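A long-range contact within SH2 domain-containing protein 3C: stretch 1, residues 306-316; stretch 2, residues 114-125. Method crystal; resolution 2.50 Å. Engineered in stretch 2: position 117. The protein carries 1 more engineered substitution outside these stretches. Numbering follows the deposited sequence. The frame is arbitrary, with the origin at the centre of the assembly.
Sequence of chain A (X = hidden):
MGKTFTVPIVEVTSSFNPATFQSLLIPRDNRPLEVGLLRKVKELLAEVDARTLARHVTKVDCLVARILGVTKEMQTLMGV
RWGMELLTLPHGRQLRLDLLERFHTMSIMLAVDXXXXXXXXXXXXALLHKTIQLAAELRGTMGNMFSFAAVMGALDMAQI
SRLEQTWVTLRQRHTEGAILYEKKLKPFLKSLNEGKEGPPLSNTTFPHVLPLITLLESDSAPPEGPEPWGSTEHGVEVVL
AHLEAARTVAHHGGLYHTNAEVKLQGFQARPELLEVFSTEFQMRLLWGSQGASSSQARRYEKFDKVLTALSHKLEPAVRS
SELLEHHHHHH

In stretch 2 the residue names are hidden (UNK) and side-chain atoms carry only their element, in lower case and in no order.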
# COMPACT_ATOMS: atom_id res chain seq x y z
N VAL A 306 -17.56 15.68 -7.38
CA VAL A 306 -17.09 16.58 -8.43
C VAL A 306 -16.84 15.82 -9.72
O VAL A 306 -17.18 16.28 -10.80
CB VAL A 306 -15.82 17.29 -8.04
CG1 VAL A 306 -15.18 17.92 -9.26
CG2 VAL A 306 -16.14 18.35 -7.01
N LEU A 307 -16.24 14.65 -9.58
CA LEU A 307 -16.06 13.73 -10.68
C LEU A 307 -17.39 13.38 -11.34
O LEU A 307 -17.61 13.71 -12.50
CB LEU A 307 -15.35 12.46 -10.20
CG LEU A 307 -13.89 12.68 -9.79
CD1 LEU A 307 -13.26 11.37 -9.35
CD2 LEU A 307 -13.12 13.27 -10.95
N THR A 308 -18.28 12.72 -10.60
CA THR A 308 -19.52 12.22 -11.20
C THR A 308 -20.27 13.31 -11.93
O THR A 308 -20.96 13.03 -12.90
CB THR A 308 -20.46 11.59 -10.17
OG1 THR A 308 -20.72 12.53 -9.14
CG2 THR A 308 -19.83 10.34 -9.57
N ALA A 309 -20.14 14.56 -11.48
CA ALA A 309 -20.78 15.69 -12.17
C ALA A 309 -20.12 16.00 -13.51
O ALA A 309 -20.80 16.17 -14.52
CB ALA A 309 -20.79 16.94 -11.30
N LEU A 310 -18.80 16.11 -13.51
CA LEU A 310 -18.08 16.29 -14.75
C LEU A 310 -18.47 15.18 -15.71
O LEU A 310 -18.79 15.42 -16.87
CB LEU A 310 -16.57 16.25 -14.51
CG LEU A 310 -16.11 17.34 -13.56
CD1 LEU A 310 -14.57 17.43 -13.49
CD2 LEU A 310 -16.73 18.65 -14.01
N SER A 311 -18.45 13.96 -15.20
CA SER A 311 -18.72 12.78 -16.00
C SER A 311 -20.09 12.86 -16.66
O SER A 311 -20.29 12.37 -17.77
CB SER A 311 -18.63 11.53 -15.12
OG SER A 311 -18.81 10.36 -15.90
N HIS A 312 -21.04 13.48 -15.97
CA HIS A 312 -22.41 13.54 -16.46
C HIS A 312 -22.60 14.66 -17.45
O HIS A 312 -23.41 14.54 -18.37
CB HIS A 312 -23.41 13.67 -15.32
CG HIS A 312 -23.93 12.36 -14.82
ND1 HIS A 312 -23.28 11.62 -13.86
CD2 HIS A 312 -25.02 11.64 -15.17
CE1 HIS A 312 -23.96 10.51 -13.62
NE2 HIS A 312 -25.02 10.50 -14.41
N LYS A 313 -21.85 15.75 -17.26
CA LYS A 313 -21.86 16.88 -18.18
C LYS A 313 -21.25 16.44 -19.49
O LYS A 313 -21.73 16.80 -20.57
CB LYS A 313 -21.02 18.04 -17.63
CG LYS A 313 -21.65 18.77 -16.47
CD LYS A 313 -22.36 20.05 -16.91
CE LYS A 313 -22.85 20.85 -15.70
NZ LYS A 313 -23.42 22.18 -16.06
N LEU A 314 -20.18 15.66 -19.39
CA LEU A 314 -19.50 15.16 -20.56
C LEU A 314 -20.41 14.22 -21.34
O LEU A 314 -20.79 14.53 -22.47
CB LEU A 314 -18.22 14.44 -20.15
CG LEU A 314 -16.93 15.10 -20.58
CD1 LEU A 314 -17.05 16.61 -20.59
CD2 LEU A 314 -15.81 14.65 -19.68
N GLU A 315 -20.76 13.09 -20.75
CA GLU A 315 -21.69 12.14 -21.36
C GLU A 315 -22.90 11.92 -20.46
O GLU A 315 -22.89 11.03 -19.62
CB GLU A 315 -20.99 10.81 -21.69
CG GLU A 315 -19.66 10.99 -22.43
CD GLU A 315 -19.04 9.66 -22.86
OE1 GLU A 315 -19.77 8.66 -22.93
OE2 GLU A 315 -17.81 9.64 -23.12
N PRO A 316 -23.96 12.73 -20.65
CA PRO A 316 -25.20 12.67 -19.85
C PRO A 316 -25.87 11.30 -19.87
O PRO A 316 -25.82 10.61 -20.90
CB PRO A 316 -26.10 13.70 -20.53
CG PRO A 316 -25.14 14.67 -21.17
CD PRO A 316 -24.02 13.80 -21.67
N UNK A 114 -8.56 13.27 -17.58
CA UNK A 114 -9.46 12.61 -18.52
C UNK A 114 -10.80 13.32 -18.66
O UNK A 114 -11.24 13.61 -19.77
c UNK A 114 -9.66 11.14 -18.16
c UNK A 114 -10.71 10.53 -19.07
c UNK A 114 -8.32 10.42 -18.29
c UNK A 114 -8.35 8.93 -18.12
N UNK A 115 -11.45 13.63 -17.55
CA UNK A 115 -12.73 14.32 -17.62
C UNK A 115 -12.54 15.77 -18.01
O UNK A 115 -13.51 16.49 -18.27
c UNK A 115 -14.81 12.12 -16.66
c UNK A 115 -13.48 14.20 -16.31
c UNK A 115 -13.87 12.59 -14.34
c UNK A 115 -13.66 12.74 -15.88
N UNK A 116 -11.28 16.22 -18.03
CA UNK A 116 -10.97 17.56 -18.46
C UNK A 116 -10.79 17.63 -19.97
O UNK A 116 -10.72 18.71 -20.56
N UNK A 117 -10.70 16.45 -20.58
CA UNK A 117 -10.58 16.34 -22.03
C UNK A 117 -11.96 16.48 -22.70
O UNK A 117 -12.58 15.49 -23.10
o UNK A 117 -10.00 14.78 -23.80
c UNK A 117 -9.91 15.02 -22.40
N UNK A 118 -12.42 17.72 -22.80
CA UNK A 118 -13.78 18.00 -23.21
C UNK A 118 -13.95 18.18 -24.72
O UNK A 118 -15.02 18.54 -25.18
o UNK A 118 -13.40 20.35 -22.73
c UNK A 118 -14.50 19.04 -21.02
c UNK A 118 -14.32 19.27 -22.52
N UNK A 119 -12.90 17.93 -25.49
CA UNK A 119 -12.98 18.17 -26.92
C UNK A 119 -14.05 17.30 -27.54
O UNK A 119 -14.93 17.79 -28.25
N UNK A 120 -13.97 16.01 -27.26
CA UNK A 120 -14.91 15.05 -27.82
C UNK A 120 -14.57 13.67 -27.30
O UNK A 120 -13.47 13.44 -26.82
o UNK A 120 -13.58 14.60 -29.81
c UNK A 120 -14.83 15.07 -29.35
N UNK A 121 -15.53 12.76 -27.39
CA UNK A 121 -15.29 11.40 -26.96
C UNK A 121 -14.09 10.86 -27.70
O UNK A 121 -13.35 10.02 -27.20
c UNK A 121 -16.52 10.54 -27.22
N UNK A 122 -13.87 11.36 -28.91
CA UNK A 122 -12.77 10.88 -29.74
C UNK A 122 -11.36 11.28 -29.24
O UNK A 122 -10.44 10.46 -29.24
c UNK A 122 -12.65 10.95 -33.62
o UNK A 122 -11.98 11.86 -34.16
c UNK A 122 -12.25 10.54 -32.21
c UNK A 122 -12.98 11.35 -31.17
o UNK A 122 -13.65 10.38 -34.15
N UNK A 123 -11.19 12.53 -28.83
CA UNK A 123 -9.95 12.95 -28.15
C UNK A 123 -9.77 12.24 -26.82
O UNK A 123 -8.68 11.73 -26.51
o UNK A 123 -10.54 17.51 -29.47
c UNK A 123 -9.94 14.45 -27.86
c UNK A 123 -9.70 15.33 -29.06
c UNK A 123 -9.84 16.79 -28.71
o UNK A 123 -9.27 17.20 -27.66
N UNK A 124 -10.84 12.24 -26.02
CA UNK A 124 -10.86 11.53 -24.76
C UNK A 124 -10.44 10.06 -24.89
O UNK A 124 -9.64 9.58 -24.10
n UNK A 124 -14.57 11.73 -22.68
n UNK A 124 -15.19 13.81 -23.40
c UNK A 124 -15.43 12.51 -23.31
n UNK A 124 -16.54 12.00 -23.83
c UNK A 124 -12.24 11.60 -24.14
c UNK A 124 -12.40 12.69 -23.14
c UNK A 124 -13.34 12.22 -22.07
N UNK A 125 -10.97 9.36 -25.90
CA UNK A 125 -10.58 7.97 -26.12
C UNK A 125 -9.08 7.85 -26.27
O UNK A 125 -8.46 6.97 -25.68
c UNK A 125 -11.30 7.38 -27.36

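Position 114 carries four carbons, forked at the first, one arm two carbons long. That is a beta-branched isoleucine, Ile 114, and its side-chain end leads away from stretch 1, which it does not touch.

Position 115 also has four carbons, but the fork comes at the second, so the chain reaches out before it spreads. It points toward the helix of stretch 1 and sits among Leu 307, Leu 310, Ser 311 and Leu 314. This is Leu 115, a knob in a four-residue hole: its CD1 lies 3.5 Å from Leu 307 CD2, its CB 4.1 Å from Leu 310 CB, and its CD2 4.0 Å from Ser 311 CA.

Position 116 has no side-chain atoms and is Gly 116; a CB there would point away from the helix. Position 117 shows one carbon, then one oxygen: Ser 117, an engineered residue replacing a natural cysteine, with no contact to stretch 1.

At position 118 one carbon carries an oxygen and a carbon, and that outer carbon lies 3.5 Å from Leu 314 CD1. This is Thr 118, touching through its methyl, CG2, at an exposed position beside the leucines.

Position 119 is bare, Gly 119, and out of reach of stretch 1. Position 120, one carbon then one oxygen, is likewise remote. It is Ser 120, the N-cap of the next helix, whose OG accepts a weak bond from the backbone N of position 123 at 3.3 Å.

Position 121 has a single carbon, its CB, 4.4 Å from Glu 315 OE2, and is Ala 121. Positions 122 and 123 each have three carbons, the third bearing two oxygens. Both fit glutamate, Glu 122 and Glu 123, and neither reaches stretch 1.

Position 124 runs three carbons, a nitrogen, then a carbon with two more nitrogens, one of them near a carboxylate of stretch 1. This is Arg 124. Its NH2 donates to Glu 315 OE2 at 2.8 Å in a salt bridge, near the guanidinium plane, while Leu 314 CG covers one face, 3.6 Å from NH1. Position 125, one carbon, is Ala 125, out of reach.

The rule to read here is a knob followed by a clasp. Leu 115 sits in a hole made by successive turns of one helix, a fit of shape. Beyond it, Leu 314 serves three neighbours: its CD2 packs 4.1 Å from Leu 115 CD2, its CD1 meets Thr 118, and its CG lies over one face of the Arg 124 guanidinium. Glu 315, where the chain leaves helical geometry, then supplies the charge that Arg 124 meets edge-on.

Stretch 2 (114-125) ILGSTGSAEERA
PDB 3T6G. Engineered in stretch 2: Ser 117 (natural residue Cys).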